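Local coordinates for LPG0439 HIT-related domain-containing protein (Legionella pneumophila subsp. pneumophila, PDB 5L0L) that is of unknown function but carries a HIT-related domain, probably with the histidine-triad-like fold, in a protein that is probably membrane-anchored, at residues I29-V39 with E75-M86. Residues are numbered along the deposited sequence; the frame is centred on the assembly and turned at random.
Sequences ITVRNKYHYSV and EQRGLNDVASLM
Tyr-37, Val-82 and Arg-32 bury the most surface in this contact, in which an antiparallel beta-hairpin, 29-39, packs against helix 75-86. A helix laid over an antiparallel sheet is consistent with the HIT-like fold to which the family belongs, and the example illustrates how apolar packing and polar fastening can share one interface. Val-82 supplies the apolar centre: its CG2 meets Val-31 CG2 at 3.8 Å and also touches Ile-29 CG2 and the Tyr-37 ring, while CG1 faces Val-39 CG2 at 3.9 Å. Side chains from both strands, all on the face turned to the helix, thus surround one valine. Farther along the helix, Ile-29 CD1 reaches Leu-85 CD2 at 3.7 Å. Tyr-37 has CG beside its backbone N (chi1 -59°), which sends the ring up against the helix backbone, with Gly-78 O over one face and Tyr-37 CD2 3.8 Å from Leu-79 CD1. Arg-32 extends its chain from the turn to the flank of the helix, where its NH1 forms a salt bridge with Asp-81 OD2 (2.8 Å) at the guanidinium edge. Arg-77 covers one face, planes 12° apart, water 1 joins Arg-32 NH2 to Asp-81 OD1, and Arg-32 also packs on Arg-77 of the second subunit. Finally, the Tyr-37 hydroxyl donates to a lone pair of Glu-75 O in the carbonyl plane, OH to O 2.7 Å, sharing that oxygen with the helical N-H of Leu-79.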
# COMPACT_ATOMS: atom_id res chain seq x y z
N ILE A 29 16.16 -6.55 -6.07
CA ILE A 29 16.31 -5.12 -6.30
C ILE A 29 16.99 -4.51 -5.08
O ILE A 29 16.54 -4.72 -3.95
CB ILE A 29 14.95 -4.46 -6.60
CG1 ILE A 29 14.27 -5.28 -7.72
CG2 ILE A 29 15.14 -2.96 -6.88
CD1 ILE A 29 13.00 -4.78 -8.37
N THR A 30 18.10 -3.78 -5.32
CA THR A 30 18.89 -3.15 -4.26
C THR A 30 18.69 -1.65 -4.33
O THR A 30 18.77 -1.06 -5.41
CB THR A 30 20.38 -3.48 -4.37
OG1 THR A 30 20.54 -4.89 -4.21
CG2 THR A 30 21.18 -2.77 -3.26
N VAL A 31 18.39 -1.05 -3.18
CA VAL A 31 18.07 0.36 -3.06
C VAL A 31 19.25 1.08 -2.37
O VAL A 31 19.67 0.67 -1.29
CB VAL A 31 16.81 0.59 -2.20
CG1 VAL A 31 16.52 2.08 -2.06
CG2 VAL A 31 15.62 -0.10 -2.84
N ARG A 32 19.79 2.10 -3.07
CA ARG A 32 20.85 3.00 -2.54
C ARG A 32 22.05 2.20 -2.10
O ARG A 32 22.63 2.45 -1.05
CB ARG A 32 20.31 3.86 -1.37
CG ARG A 32 19.25 4.86 -1.80
CD ARG A 32 18.41 5.45 -0.66
NE ARG A 32 17.41 6.33 -1.26
CZ ARG A 32 16.10 6.07 -1.45
NH1 ARG A 32 15.51 4.97 -0.97
NH2 ARG A 32 15.35 6.99 -2.07
N ASN A 33 22.38 1.20 -2.92
CA ASN A 33 23.48 0.27 -2.73
C ASN A 33 23.59 -0.44 -1.36
O ASN A 33 24.67 -0.83 -0.93
CB ASN A 33 24.81 0.97 -3.09
CG ASN A 33 25.77 0.06 -3.82
OD1 ASN A 33 25.36 -0.72 -4.71
ND2 ASN A 33 27.06 0.14 -3.48
N LYS A 34 22.46 -0.64 -0.70
CA LYS A 34 22.45 -1.08 0.67
C LYS A 34 21.27 -1.99 1.05
O LYS A 34 21.47 -3.00 1.73
CB LYS A 34 22.46 0.15 1.58
CG LYS A 34 22.72 -0.18 3.03
CD LYS A 34 22.84 1.07 3.91
CE LYS A 34 22.60 0.69 5.38
NZ LYS A 34 22.69 1.87 6.28
N TYR A 35 20.05 -1.61 0.68
CA TYR A 35 18.86 -2.35 1.11
C TYR A 35 18.41 -3.28 -0.00
O TYR A 35 18.21 -2.84 -1.14
CB TYR A 35 17.75 -1.39 1.52
CG TYR A 35 18.17 -0.47 2.65
CD1 TYR A 35 18.15 -0.90 3.98
CD2 TYR A 35 18.63 0.82 2.38
CE1 TYR A 35 18.56 -0.05 5.02
CE2 TYR A 35 19.04 1.68 3.41
CZ TYR A 35 19.00 1.24 4.72
OH TYR A 35 19.42 2.09 5.73
N HIS A 36 18.31 -4.57 0.31
CA HIS A 36 18.02 -5.61 -0.69
C HIS A 36 16.58 -6.11 -0.54
O HIS A 36 16.16 -6.44 0.58
CB HIS A 36 18.95 -6.81 -0.50
CG HIS A 36 20.40 -6.45 -0.47
ND1 HIS A 36 21.06 -5.97 -1.58
CD2 HIS A 36 21.31 -6.49 0.53
CE1 HIS A 36 22.32 -5.72 -1.26
NE2 HIS A 36 22.50 -6.03 0.01
N TYR A 37 15.87 -6.20 -1.66
CA TYR A 37 14.45 -6.62 -1.70
C TYR A 37 14.23 -7.69 -2.76
O TYR A 37 14.88 -7.66 -3.81
CB TYR A 37 13.56 -5.41 -2.02
CG TYR A 37 13.69 -4.29 -1.01
CD1 TYR A 37 14.70 -3.35 -1.14
CD2 TYR A 37 12.84 -4.21 0.08
CE1 TYR A 37 14.85 -2.32 -0.21
CE2 TYR A 37 12.99 -3.19 1.02
CZ TYR A 37 14.02 -2.27 0.88
OH TYR A 37 14.17 -1.27 1.81
N SER A 38 13.35 -8.66 -2.49
CA SER A 38 12.93 -9.66 -3.46
C SER A 38 11.54 -9.33 -3.99
O SER A 38 10.71 -8.78 -3.28
CB SER A 38 12.91 -11.07 -2.88
OG SER A 38 11.96 -11.19 -1.86
N VAL A 39 11.33 -9.61 -5.26
CA VAL A 39 10.05 -9.52 -5.92
C VAL A 39 9.73 -10.91 -6.45
O VAL A 39 10.46 -11.44 -7.29
CB VAL A 39 10.07 -8.50 -7.06
CG1 VAL A 39 8.73 -8.48 -7.77
CG2 VAL A 39 10.49 -7.10 -6.53
N GLU A 75 14.38 1.49 5.56
CA GLU A 75 13.90 0.17 5.14
C GLU A 75 12.51 0.27 4.53
O GLU A 75 12.25 -0.29 3.46
CB GLU A 75 13.94 -0.83 6.33
CG GLU A 75 15.38 -1.19 6.74
CD GLU A 75 15.53 -1.90 8.08
OE1 GLU A 75 14.63 -1.82 8.95
OE2 GLU A 75 16.56 -2.58 8.24
N GLN A 76 11.62 0.99 5.21
CA GLN A 76 10.27 1.22 4.68
C GLN A 76 10.29 2.01 3.37
O GLN A 76 9.56 1.71 2.40
CB GLN A 76 9.41 1.94 5.74
CG GLN A 76 8.00 2.29 5.25
CD GLN A 76 7.11 1.06 5.17
OE1 GLN A 76 6.83 0.50 4.06
NE2 GLN A 76 6.69 0.60 6.30
N ARG A 77 11.13 3.04 3.33
CA ARG A 77 11.22 3.86 2.15
C ARG A 77 11.68 3.04 0.93
O ARG A 77 11.18 3.22 -0.17
CB ARG A 77 12.18 5.03 2.37
CG ARG A 77 11.98 6.08 1.31
CD ARG A 77 13.08 7.10 1.33
NE ARG A 77 12.73 8.15 0.39
CZ ARG A 77 13.55 9.14 0.06
NH1 ARG A 77 13.13 10.07 -0.80
NH2 ARG A 77 14.75 9.19 0.59
N GLY A 78 12.66 2.17 1.15
CA GLY A 78 13.18 1.31 0.09
C GLY A 78 12.11 0.34 -0.43
O GLY A 78 12.00 0.15 -1.62
N LEU A 79 11.34 -0.25 0.48
CA LEU A 79 10.20 -1.12 0.09
C LEU A 79 9.27 -0.35 -0.82
O LEU A 79 8.85 -0.83 -1.88
CB LEU A 79 9.44 -1.62 1.32
CG LEU A 79 8.39 -2.71 1.02
CD1 LEU A 79 9.07 -4.03 0.78
CD2 LEU A 79 7.39 -2.88 2.12
N ASN A 80 8.91 0.85 -0.40
CA ASN A 80 7.99 1.69 -1.15
C ASN A 80 8.55 2.16 -2.49
O ASN A 80 7.80 2.35 -3.43
CB ASN A 80 7.53 2.87 -0.29
CG ASN A 80 6.58 2.43 0.82
OD1 ASN A 80 6.38 1.24 1.05
ND2 ASN A 80 5.95 3.38 1.47
N ASP A 81 9.87 2.37 -2.57
CA ASP A 81 10.50 2.68 -3.87
C ASP A 81 10.41 1.49 -4.82
O ASP A 81 10.11 1.65 -6.01
CB ASP A 81 11.98 3.06 -3.68
CG ASP A 81 12.20 4.45 -3.12
OD1 ASP A 81 11.26 5.29 -3.05
OD2 ASP A 81 13.38 4.74 -2.74
N VAL A 82 10.71 0.29 -4.32
CA VAL A 82 10.61 -0.92 -5.14
C VAL A 82 9.14 -1.12 -5.59
O VAL A 82 8.87 -1.47 -6.77
CB VAL A 82 11.13 -2.16 -4.40
CG1 VAL A 82 10.90 -3.42 -5.24
CG2 VAL A 82 12.62 -2.01 -4.12
N ALA A 83 8.19 -0.85 -4.68
CA ALA A 83 6.78 -0.84 -5.06
C ALA A 83 6.49 0.16 -6.20
O ALA A 83 5.83 -0.19 -7.18
CB ALA A 83 5.87 -0.61 -3.84
N SER A 84 7.01 1.38 -6.10
CA SER A 84 6.80 2.39 -7.15
C SER A 84 7.29 1.88 -8.51
O SER A 84 6.60 2.05 -9.52
CB SER A 84 7.52 3.69 -6.79
OG SER A 84 6.97 4.22 -5.59
N LEU A 85 8.46 1.24 -8.52
CA LEU A 85 9.01 0.62 -9.74
C LEU A 85 8.04 -0.45 -10.29
O LEU A 85 7.66 -0.42 -11.45
CB LEU A 85 10.38 -0.02 -9.45
CG LEU A 85 10.96 -0.94 -10.53
CD1 LEU A 85 11.11 -0.19 -11.82
CD2 LEU A 85 12.30 -1.54 -10.09
N MSE A 86 7.64 -1.38 -9.42
CA MSE A 86 6.79 -2.49 -9.86
C MSE A 86 5.44 -2.05 -10.35
O MSE A 86 4.86 -2.74 -11.20
CB MSE A 86 6.65 -3.60 -8.83
CG MSE A 86 7.95 -4.29 -8.47
SE MSE A 86 8.90 -5.03 -10.03
CE MSE A 86 7.47 -6.14 -10.74
O HOH W 1 12.39 7.49 -2.30